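Local coordinates for sugar kinase (Agrobacterium tumefaciens, PDB 2RBC), which probably transfers a phosphate group from ATP to a hydroxyl of a sugar or related substrate, as a pfkB-family carbohydrate kinase, at residues G29-C34 with G80-L85; Q63-M68 with T96-D101; P116-A121 with F138-L143; E153-F158 with L181-I186. All blocks are in the same frame, centred on the assembly; numbering follows the deposited sequence.

Contact 1: G29-C34 with G80-L85; sequences GKHVLC and GGRASL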
# COMPACT_ATOMS: atom_id res chain seq x y z
N GLY A 29 -33.83 -9.38 8.40
CA GLY A 29 -32.67 -10.16 8.73
C GLY A 29 -32.26 -9.89 10.17
O GLY A 29 -32.44 -8.79 10.69
N LYS A 30 -31.67 -10.89 10.79
CA LYS A 30 -31.13 -10.70 12.11
C LYS A 30 -29.97 -9.72 12.09
O LYS A 30 -29.25 -9.61 11.11
CB LYS A 30 -30.69 -12.05 12.70
CG LYS A 30 -31.86 -13.05 12.84
CD LYS A 30 -32.86 -12.61 13.89
CE LYS A 30 -34.10 -13.47 13.89
NZ LYS A 30 -34.78 -13.36 15.18
N HIS A 31 -29.79 -9.04 13.21
CA HIS A 31 -28.79 -8.04 13.36
C HIS A 31 -27.64 -8.55 14.23
O HIS A 31 -27.84 -8.92 15.38
CB HIS A 31 -29.41 -6.80 14.00
CG HIS A 31 -28.59 -5.57 13.82
ND1 HIS A 31 -29.04 -4.32 14.19
CD2 HIS A 31 -27.37 -5.38 13.27
CE1 HIS A 31 -28.11 -3.43 13.90
NE2 HIS A 31 -27.07 -4.05 13.36
N VAL A 32 -26.45 -8.60 13.64
CA VAL A 32 -25.23 -9.09 14.29
C VAL A 32 -24.24 -7.91 14.45
O VAL A 32 -23.96 -7.22 13.48
CB VAL A 32 -24.56 -10.19 13.46
CG1 VAL A 32 -23.32 -10.69 14.16
CG2 VAL A 32 -25.53 -11.36 13.17
N LEU A 33 -23.78 -7.68 15.68
CA LEU A 33 -22.65 -6.82 16.00
C LEU A 33 -21.35 -7.56 15.84
O LEU A 33 -21.10 -8.56 16.50
CB LEU A 33 -22.70 -6.34 17.44
CG LEU A 33 -21.58 -5.39 17.92
CD1 LEU A 33 -21.47 -4.05 17.07
CD2 LEU A 33 -21.74 -5.08 19.40
N CYS A 34 -20.49 -7.02 14.99
CA CYS A 34 -19.11 -7.53 14.84
C CYS A 34 -18.18 -6.53 15.46
O CYS A 34 -18.36 -5.34 15.33
CB CYS A 34 -18.78 -7.74 13.37
SG CYS A 34 -19.92 -8.90 12.61
N GLY A 80 -27.73 -12.06 4.26
CA GLY A 80 -29.11 -11.66 4.46
C GLY A 80 -29.40 -11.07 5.83
O GLY A 80 -30.55 -10.87 6.18
N GLY A 81 -28.36 -10.87 6.63
CA GLY A 81 -28.53 -10.24 7.94
C GLY A 81 -28.22 -8.77 7.88
O GLY A 81 -27.92 -8.22 6.80
N ARG A 82 -28.32 -8.13 9.03
CA ARG A 82 -27.93 -6.72 9.19
C ARG A 82 -26.68 -6.71 10.03
O ARG A 82 -26.59 -7.41 11.01
CB ARG A 82 -29.05 -5.93 9.86
CG ARG A 82 -30.11 -5.52 8.88
CD ARG A 82 -31.27 -4.85 9.53
NE ARG A 82 -32.12 -5.77 10.31
CZ ARG A 82 -32.32 -5.72 11.64
NH1 ARG A 82 -31.71 -4.80 12.41
NH2 ARG A 82 -33.15 -6.59 12.21
N ALA A 83 -25.69 -5.94 9.60
CA ALA A 83 -24.39 -5.97 10.26
C ALA A 83 -24.01 -4.60 10.75
O ALA A 83 -24.09 -3.62 10.00
CB ALA A 83 -23.31 -6.47 9.27
N SER A 84 -23.54 -4.56 11.99
CA SER A 84 -22.89 -3.37 12.56
C SER A 84 -21.47 -3.73 12.97
O SER A 84 -21.21 -4.87 13.31
CB SER A 84 -23.64 -2.88 13.79
OG SER A 84 -24.89 -2.36 13.42
N LEU A 85 -20.57 -2.76 12.91
CA LEU A 85 -19.21 -2.96 13.25
C LEU A 85 -18.71 -1.90 14.24
O LEU A 85 -18.93 -0.72 14.04
CB LEU A 85 -18.39 -2.95 11.97
CG LEU A 85 -16.88 -3.15 12.06
CD1 LEU A 85 -16.47 -4.52 12.48
CD2 LEU A 85 -16.21 -2.74 10.72
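His31 and Ser84 meet through side chains on one face of a parallel strand pair: NE2 of the His31 ring lies 2.8 Å from OG of Ser84, a hydrogen bond that either partner could donate. The imidazole reaches that far along the neighbouring strand because its CG stands anti to the backbone N (chi1 -162°), and the ring then presents its edge to the hydroxyl while Arg82 CB sits over one face in a CH-pi contact, 4.2 Å from the ring centroid. Beyond CB the arginine chain bends at its third torsion, and one face of its guanidinium covers His31 CB, the guanidinium and imidazole planes standing 58° apart. NH2 of Arg82 makes a weak bond, 2.8 Å long, to the carbonyl O of Gly29. Behind these groups runs the parallel ladder of strands 31-35 and 82-90, part of the Rossmann-like central sheet of the ribokinase fold. It starts with Arg82 N to Lys30 O at 2.7 Å and continues with Val32 N to Arg82 O at 2.9 Å; Ser84 N to Val32 O and Cys34 N to Ser84 O carry it on. Cys34 CB packs 4.1 Å from Leu85 CD1 on the face covered by helix 68-78. That helix ends in a Schellman motif with Gly80 at its C-prime position. Asp159 accepts a hydrogen bond from His31 N through its carboxylate, and the Phe158 ring meets the imidazole edge-to-face.

Contact 2: Q63-M68 with T96-D101; sequences QIAEGM and TRILRD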
# COMPACT_ATOMS: atom_id res chain seq x y z
N GLN A 63 -7.70 -2.45 -3.77
CA GLN A 63 -7.75 -1.86 -2.45
C GLN A 63 -9.10 -2.09 -1.83
O GLN A 63 -10.13 -1.73 -2.41
CB GLN A 63 -7.45 -0.38 -2.52
CG GLN A 63 -6.02 -0.11 -2.98
CD GLN A 63 -5.59 1.33 -2.76
OE1 GLN A 63 -6.06 2.22 -3.44
NE2 GLN A 63 -4.67 1.55 -1.84
N ILE A 64 -9.10 -2.74 -0.67
CA ILE A 64 -10.30 -3.19 -0.01
C ILE A 64 -10.19 -3.05 1.52
O ILE A 64 -9.21 -3.47 2.14
CB ILE A 64 -10.73 -4.63 -0.49
CG1 ILE A 64 -12.10 -5.01 0.10
CG2 ILE A 64 -9.66 -5.72 -0.28
CD1 ILE A 64 -12.76 -6.16 -0.65
N ALA A 65 -11.20 -2.44 2.13
CA ALA A 65 -11.27 -2.36 3.58
C ALA A 65 -11.82 -3.70 4.08
O ALA A 65 -12.89 -4.15 3.68
CB ALA A 65 -12.17 -1.19 4.07
N GLU A 66 -11.04 -4.34 4.92
CA GLU A 66 -11.38 -5.63 5.44
C GLU A 66 -10.67 -5.83 6.78
O GLU A 66 -10.50 -4.89 7.52
CB GLU A 66 -11.12 -6.70 4.35
CG GLU A 66 -9.68 -6.82 3.86
CD GLU A 66 -9.54 -7.78 2.71
OE1 GLU A 66 -10.58 -8.29 2.21
OE2 GLU A 66 -8.40 -8.08 2.31
N GLY A 67 -10.28 -7.04 7.14
CA GLY A 67 -9.90 -7.33 8.53
C GLY A 67 -10.90 -8.33 9.08
O GLY A 67 -11.97 -8.49 8.53
N MSE A 68 -10.54 -9.07 10.12
CA MSE A 68 -11.38 -10.16 10.59
C MSE A 68 -12.81 -9.72 10.87
O MSE A 68 -13.72 -10.24 10.27
CB MSE A 68 -10.77 -10.81 11.81
CG MSE A 68 -9.43 -11.46 11.49
SE MSE A 68 -8.54 -12.07 13.12
CE MSE A 68 -8.07 -10.35 13.96
N THR A 96 -10.83 7.55 6.62
CA THR A 96 -11.97 8.05 5.85
C THR A 96 -12.32 7.01 4.79
O THR A 96 -13.48 6.68 4.54
CB THR A 96 -11.62 9.42 5.22
OG1 THR A 96 -11.30 10.34 6.27
CG2 THR A 96 -12.78 9.98 4.39
N ARG A 97 -11.29 6.45 4.21
CA ARG A 97 -11.49 5.48 3.18
C ARG A 97 -12.03 4.14 3.67
O ARG A 97 -12.88 3.52 3.01
CB ARG A 97 -10.16 5.29 2.54
CG ARG A 97 -10.20 4.43 1.39
CD ARG A 97 -9.12 4.79 0.41
NE ARG A 97 -9.35 3.93 -0.74
CZ ARG A 97 -8.44 3.64 -1.65
NH1 ARG A 97 -7.23 4.15 -1.55
NH2 ARG A 97 -8.77 2.84 -2.64
N ILE A 98 -11.53 3.69 4.82
CA ILE A 98 -12.03 2.49 5.46
C ILE A 98 -13.52 2.65 5.78
O ILE A 98 -14.34 1.77 5.49
CB ILE A 98 -11.21 2.15 6.76
CG1 ILE A 98 -9.79 1.73 6.39
CG2 ILE A 98 -11.87 1.06 7.58
CD1 ILE A 98 -8.85 1.58 7.60
N LEU A 99 -13.87 3.76 6.42
CA LEU A 99 -15.26 3.99 6.78
C LEU A 99 -16.18 4.01 5.56
O LEU A 99 -17.30 3.46 5.58
CB LEU A 99 -15.42 5.27 7.59
CG LEU A 99 -14.72 5.29 8.95
CD1 LEU A 99 -14.66 6.68 9.56
CD2 LEU A 99 -15.35 4.28 9.91
N ARG A 100 -15.75 4.70 4.51
CA ARG A 100 -16.54 4.81 3.30
C ARG A 100 -16.73 3.47 2.62
O ARG A 100 -17.85 3.13 2.24
CB ARG A 100 -15.93 5.85 2.36
CG ARG A 100 -16.49 5.83 0.95
CD ARG A 100 -16.06 7.06 0.21
NE ARG A 100 -15.86 6.78 -1.21
CZ ARG A 100 -15.42 7.66 -2.12
NH1 ARG A 100 -15.26 7.27 -3.39
NH2 ARG A 100 -15.12 8.93 -1.79
N ASP A 101 -15.67 2.69 2.49
CA ASP A 101 -15.78 1.39 1.83
C ASP A 101 -16.72 0.47 2.63
O ASP A 101 -17.65 -0.14 2.08
CB ASP A 101 -14.37 0.77 1.66
CG ASP A 101 -14.40 -0.60 0.90
OD1 ASP A 101 -15.45 -0.98 0.33
OD2 ASP A 101 -13.41 -1.32 0.87
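Ala65 offers its backbone N to OD2 of Asp101 in a nearly straight bond of 2.8 Å, and this is the close-packed part of the contact. The carboxylate reaches the strand because its CG lies anti to the backbone N (chi1 -177°), carrying OD2 away from the helix; OD2 of Asp101 also comes 3.4 Å from Ala65 CB. That methyl also rests on the helix, with Ala65 CB 3.9 Å from Ile98 CA and Ile98 CG2 a little further off. Ile98 also packs on Leu40 and Val89. Here helix 93-104 lies across strand 60-66, outermost in the four-stranded sheet of this chain, the small lid sheet of ribokinase-like enzymes, at 78° between the short segments, so the contact joins the lid to the helix that follows strand 82-90. Toward the more exposed end the fit is made by long polar chains instead. Arg97, extended from CG to NE, brings NH1 and NH2 end-on to a single acceptor, OE1 of Gln63, each at 2.9 Å. Both nitrogens come from the same face of the amide, well above its plane, and the amide and guanidinium planes stand 86° apart. Gln63 NE2 is held separately by Thr42. The arginine is shared with the dimer partner: its NE forms a salt bridge with Glu93 of the second subunit, whose Thr94 packs on Gln63.

Contact 3: P116-A121 with F138-L143; sequences PGARSA and FYDHRL. With SO4 (sulfate ion), chain F.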
# COMPACT_ATOMS: atom_id res chain seq x y z
N PRO A 116 -8.49 9.71 18.06
CA PRO A 116 -7.66 10.87 17.69
C PRO A 116 -6.15 10.62 17.93
O PRO A 116 -5.77 9.99 18.93
CB PRO A 116 -8.21 12.01 18.58
CG PRO A 116 -8.90 11.31 19.73
CD PRO A 116 -9.46 10.02 19.13
N GLY A 117 -5.33 11.04 16.97
CA GLY A 117 -3.89 10.76 16.99
C GLY A 117 -3.40 9.35 16.68
O GLY A 117 -2.18 9.12 16.64
N ALA A 118 -4.31 8.39 16.48
CA ALA A 118 -3.90 7.07 16.02
C ALA A 118 -3.86 7.08 14.49
O ALA A 118 -4.54 7.87 13.82
CB ALA A 118 -4.87 5.96 16.55
N ARG A 119 -3.05 6.18 13.94
CA ARG A 119 -3.00 5.97 12.52
C ARG A 119 -3.79 4.73 12.21
O ARG A 119 -3.68 3.72 12.90
CB ARG A 119 -1.55 5.82 12.05
CG ARG A 119 -0.79 7.15 12.18
CD ARG A 119 0.70 6.97 11.88
NE ARG A 119 0.91 6.57 10.50
CZ ARG A 119 2.03 6.05 10.00
NH1 ARG A 119 3.11 5.84 10.76
NH2 ARG A 119 2.06 5.72 8.71
N SER A 120 -4.58 4.82 11.15
CA SER A 120 -5.41 3.69 10.72
C SER A 120 -4.56 2.54 10.19
O SER A 120 -3.51 2.75 9.58
CB SER A 120 -6.37 4.11 9.62
OG SER A 120 -7.25 5.10 10.06
N ALA A 121 -5.06 1.32 10.38
CA ALA A 121 -4.38 0.11 9.96
C ALA A 121 -4.47 -0.03 8.45
O ALA A 121 -5.51 0.25 7.84
CB ALA A 121 -4.97 -1.14 10.64
N PHE A 138 0.71 -2.85 8.70
CA PHE A 138 0.92 -1.72 9.57
C PHE A 138 -0.21 -1.67 10.59
O PHE A 138 -1.37 -1.67 10.22
CB PHE A 138 0.94 -0.40 8.79
CG PHE A 138 0.97 0.80 9.69
CD1 PHE A 138 2.10 1.07 10.44
CD2 PHE A 138 -0.14 1.62 9.83
CE1 PHE A 138 2.13 2.16 11.30
CE2 PHE A 138 -0.10 2.70 10.68
CZ PHE A 138 1.03 2.96 11.42
N TYR A 139 0.14 -1.60 11.86
CA TYR A 139 -0.84 -1.52 12.94
C TYR A 139 -0.32 -0.57 14.03
O TYR A 139 0.77 -0.76 14.54
CB TYR A 139 -1.13 -2.91 13.53
CG TYR A 139 -1.99 -2.83 14.76
CD1 TYR A 139 -3.29 -2.36 14.70
CD2 TYR A 139 -1.48 -3.17 16.00
CE1 TYR A 139 -4.07 -2.24 15.83
CE2 TYR A 139 -2.28 -3.07 17.15
CZ TYR A 139 -3.57 -2.61 17.05
OH TYR A 139 -4.32 -2.51 18.19
N ASP A 140 -1.11 0.44 14.38
CA ASP A 140 -0.82 1.35 15.48
C ASP A 140 -1.64 0.95 16.71
O ASP A 140 -2.85 1.14 16.72
CB ASP A 140 -1.19 2.75 15.02
CG ASP A 140 -0.91 3.82 16.04
OD1 ASP A 140 -0.44 3.51 17.17
OD2 ASP A 140 -1.16 5.00 15.68
N HIS A 141 -1.00 0.45 17.77
CA HIS A 141 -1.71 0.06 19.01
C HIS A 141 -2.59 1.18 19.59
O HIS A 141 -3.54 0.92 20.30
CB HIS A 141 -0.72 -0.40 20.07
CG HIS A 141 0.12 0.73 20.60
ND1 HIS A 141 1.37 1.03 20.11
CD2 HIS A 141 -0.14 1.67 21.55
CE1 HIS A 141 1.86 2.09 20.74
NE2 HIS A 141 0.95 2.50 21.62
N ARG A 142 -2.26 2.42 19.31
CA ARG A 142 -3.04 3.55 19.81
C ARG A 142 -4.48 3.54 19.33
O ARG A 142 -5.33 4.20 19.91
CB ARG A 142 -2.42 4.86 19.39
CG ARG A 142 -1.05 5.14 20.02
CD ARG A 142 -0.45 6.44 19.50
NE ARG A 142 -0.27 6.43 18.06
CZ ARG A 142 0.43 7.33 17.37
NH1 ARG A 142 1.05 8.34 18.00
NH2 ARG A 142 0.52 7.21 16.04
N LEU A 143 -4.76 2.78 18.28
CA LEU A 143 -6.12 2.60 17.82
C LEU A 143 -7.06 2.12 18.96
O LEU A 143 -8.21 2.54 19.05
CB LEU A 143 -6.15 1.61 16.65
CG LEU A 143 -5.71 2.17 15.29
CD1 LEU A 143 -5.56 1.03 14.30
CD2 LEU A 143 -6.71 3.20 14.82
S SO4 F . 3.04 9.45 14.42
O1 SO4 F . 3.30 8.03 14.22
O2 SO4 F . 3.31 9.84 15.80
O3 SO4 F . 3.89 10.23 13.53
O4 SO4 F . 1.64 9.74 14.10
O HOH W 1 -2.57 1.30 12.43
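Arg119 lays its guanidinium over the ring of Phe138 where the loop leading into strand 121-127 of the four-stranded lid sheet meets the end of strand 133-138 and the loop after it. Phe138 CZ is centred over the guanidinium face, 3.5 Å from Arg119 CZ; the two planes are inclined by 36°, so the groups are not parallel. A bend at the third torsion of Arg119 (chi3 64°) turns the group back over the ring. NH2 of Arg119 is bonded to the carbonyl O of Val61 of the second subunit, and Val61 also packs on Phe138, so this pair lies at the dimer interface. Asp140 turns its carboxylate to the 116-121 segment: its OD2 accepts from Arg119 N at 2.8 Å. Arg142 turns the NE and NH2 side of its guanidinium to Asp140 in a salt bridge, with OD2 in the guanidinium plane, and OD1 closes an Asx turn by taking Arg142 N. Gly117 O lies above the centre of the Arg142 guanidinium, while a sulfate approaches its edge through weak, long bonds. Ala118 CB packs 3.7 Å from Leu143 CD2. Between the loops one water receives Asp140 N at 2.6 Å and donates to Arg119 O at 2.7 Å.

Contact 4: E153-F158 with L181-I186; sequences EDIALF and LGKPAI. With EDO (1,2-ethanediol), chain I.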
# COMPACT_ATOMS: atom_id res chain seq x y z
N GLU A 153 -27.95 -1.68 27.18
CA GLU A 153 -28.89 -1.07 26.25
C GLU A 153 -28.36 -1.03 24.79
O GLU A 153 -29.14 -1.28 23.86
CB GLU A 153 -29.32 0.32 26.75
CG GLU A 153 -30.29 0.28 27.97
CD GLU A 153 -30.81 1.69 28.38
OE1 GLU A 153 -30.27 2.68 27.81
OE2 GLU A 153 -31.73 1.80 29.24
N ASP A 154 -27.07 -0.72 24.59
CA ASP A 154 -26.40 -0.86 23.30
C ASP A 154 -26.55 -2.28 22.73
O ASP A 154 -26.91 -2.46 21.57
CB ASP A 154 -24.87 -0.57 23.35
CG ASP A 154 -24.51 0.89 23.71
OD1 ASP A 154 -25.42 1.77 23.60
OD2 ASP A 154 -23.30 1.13 24.12
N ILE A 155 -26.23 -3.28 23.54
CA ILE A 155 -26.12 -4.65 23.05
C ILE A 155 -27.49 -5.29 22.84
O ILE A 155 -27.64 -6.19 22.01
CB ILE A 155 -25.24 -5.50 24.00
CG1 ILE A 155 -23.80 -4.92 24.03
CG2 ILE A 155 -25.21 -6.98 23.59
CD1 ILE A 155 -23.05 -4.97 22.66
N ALA A 156 -28.50 -4.83 23.58
CA ALA A 156 -29.82 -5.45 23.53
C ALA A 156 -30.44 -5.27 22.16
O ALA A 156 -31.38 -5.99 21.80
CB ALA A 156 -30.77 -4.86 24.64
N LEU A 157 -29.91 -4.34 21.39
CA LEU A 157 -30.39 -4.09 20.06
C LEU A 157 -29.92 -5.14 19.04
O LEU A 157 -30.40 -5.17 17.90
CB LEU A 157 -29.93 -2.70 19.62
CG LEU A 157 -30.38 -1.55 20.57
CD1 LEU A 157 -30.23 -0.21 19.86
CD2 LEU A 157 -31.83 -1.67 21.16
N PHE A 158 -28.97 -5.98 19.42
CA PHE A 158 -28.46 -6.99 18.51
C PHE A 158 -29.03 -8.37 18.83
O PHE A 158 -29.49 -8.62 19.93
CB PHE A 158 -26.94 -6.99 18.58
CG PHE A 158 -26.35 -5.70 18.17
CD1 PHE A 158 -26.37 -5.30 16.83
CD2 PHE A 158 -25.82 -4.85 19.12
CE1 PHE A 158 -25.85 -4.05 16.47
CE2 PHE A 158 -25.31 -3.63 18.76
CZ PHE A 158 -25.31 -3.24 17.44
N LEU A 181 -27.26 -11.07 28.45
CA LEU A 181 -28.57 -10.76 27.82
C LEU A 181 -29.20 -11.96 27.12
O LEU A 181 -30.27 -11.85 26.51
CB LEU A 181 -28.42 -9.59 26.82
CG LEU A 181 -28.20 -8.17 27.40
CD1 LEU A 181 -27.59 -7.22 26.35
CD2 LEU A 181 -29.49 -7.60 27.94
N GLY A 182 -28.55 -13.12 27.19
CA GLY A 182 -29.11 -14.32 26.60
C GLY A 182 -28.82 -14.49 25.11
O GLY A 182 -29.44 -15.32 24.45
N LYS A 183 -27.86 -13.73 24.59
CA LYS A 183 -27.59 -13.68 23.16
C LYS A 183 -26.40 -14.55 22.86
O LYS A 183 -25.57 -14.81 23.75
CB LYS A 183 -27.34 -12.24 22.70
CG LYS A 183 -28.61 -11.41 22.79
CD LYS A 183 -28.37 -9.97 22.65
CE LYS A 183 -29.66 -9.18 22.92
NZ LYS A 183 -30.84 -9.45 21.98
N PRO A 184 -26.33 -15.09 21.63
CA PRO A 184 -25.09 -15.74 21.23
C PRO A 184 -23.97 -14.72 21.27
O PRO A 184 -24.13 -13.61 20.75
CB PRO A 184 -25.37 -16.18 19.78
CG PRO A 184 -26.83 -16.25 19.67
CD PRO A 184 -27.35 -15.15 20.57
N ALA A 185 -22.86 -15.12 21.89
CA ALA A 185 -21.69 -14.32 22.14
C ALA A 185 -20.52 -15.11 21.56
O ALA A 185 -20.01 -16.04 22.19
CB ALA A 185 -21.55 -14.07 23.66
N ILE A 186 -20.15 -14.79 20.33
CA ILE A 186 -19.28 -15.66 19.53
C ILE A 186 -17.87 -15.08 19.45
O ILE A 186 -17.68 -13.90 19.16
CB ILE A 186 -19.90 -15.91 18.12
CG1 ILE A 186 -21.33 -16.49 18.28
CG2 ILE A 186 -19.05 -16.88 17.32
CD1 ILE A 186 -22.26 -16.17 17.22
C1 EDO I . -23.77 4.00 25.48
O1 EDO I . -22.51 3.74 24.86
C2 EDO I . -23.63 4.85 26.76
O2 EDO I . -22.32 4.78 27.34
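Leu181 pushes CD1 against the branched side of Ile155, where it lies 3.7 Å from CG2 and equally near CB. The two side chains run at a slant to each other, and the same methyl comes 3.8 Å from the backbone N of Ala156 and also meets its CB more loosely. Ile155 directs CG2 anti to its own backbone N; the rest of the side chain leads away from the contact, toward Val177 and Ala178 of helix 168-180, Trp86 and Leu33. Alongside this apolar patch Lys183 crosses to the other segment. Its chain runs extended until the last torsion, where a bend (chi4 -62°) brings NZ to the carbonyl O of Phe158. The bond is short, 2.6 Å, and the ammonium lies almost in line with the carbonyl, at a C=O...N angle of 168°. On the way CE passes 3.7 Å from Ile155 O. The acceptor carbonyl is that of the last residue of a type I beta turn, Ile155 to Phe158, with Phe158 N bonded back to Ile155 O, just before strand 160-163. The segment 181-186 stands at the corresponding place one beta-alpha-beta crossover later, between helix 168-180 and strand 185-189, so the contact joins the entrances of two adjacent parallel strands in the Rossmann-like sheet. Gly182, with positive phi, closes helix 168-180 in a Schellman motif. Farther out, OD2 of Asp154 accepts a hydrogen bond from a bound 1,2-ethanediol, 2.8 Å from its O1.

In the fold
From the N terminus, strand 31-35 opens contact 1, which closes only when the chain returns in strand 82-90 after passing through the lid and helix 68-78. Contact 2 opens inside that loop at strand 60-66 and closes beyond it on helix 93-104, so the two cross, tying the central sheet to the lid. Contact 3 follows in series, closing the loop around the strand pair 121-127 and 133-138; it touches contact 2 where Ile98 meets Ser120 and Ala121, and both reach the second subunit. Contact 4, last, spans strand 160-163 and helix 168-180 and returns to the central sheet, packing Phe158 and Ile155 against contact 1.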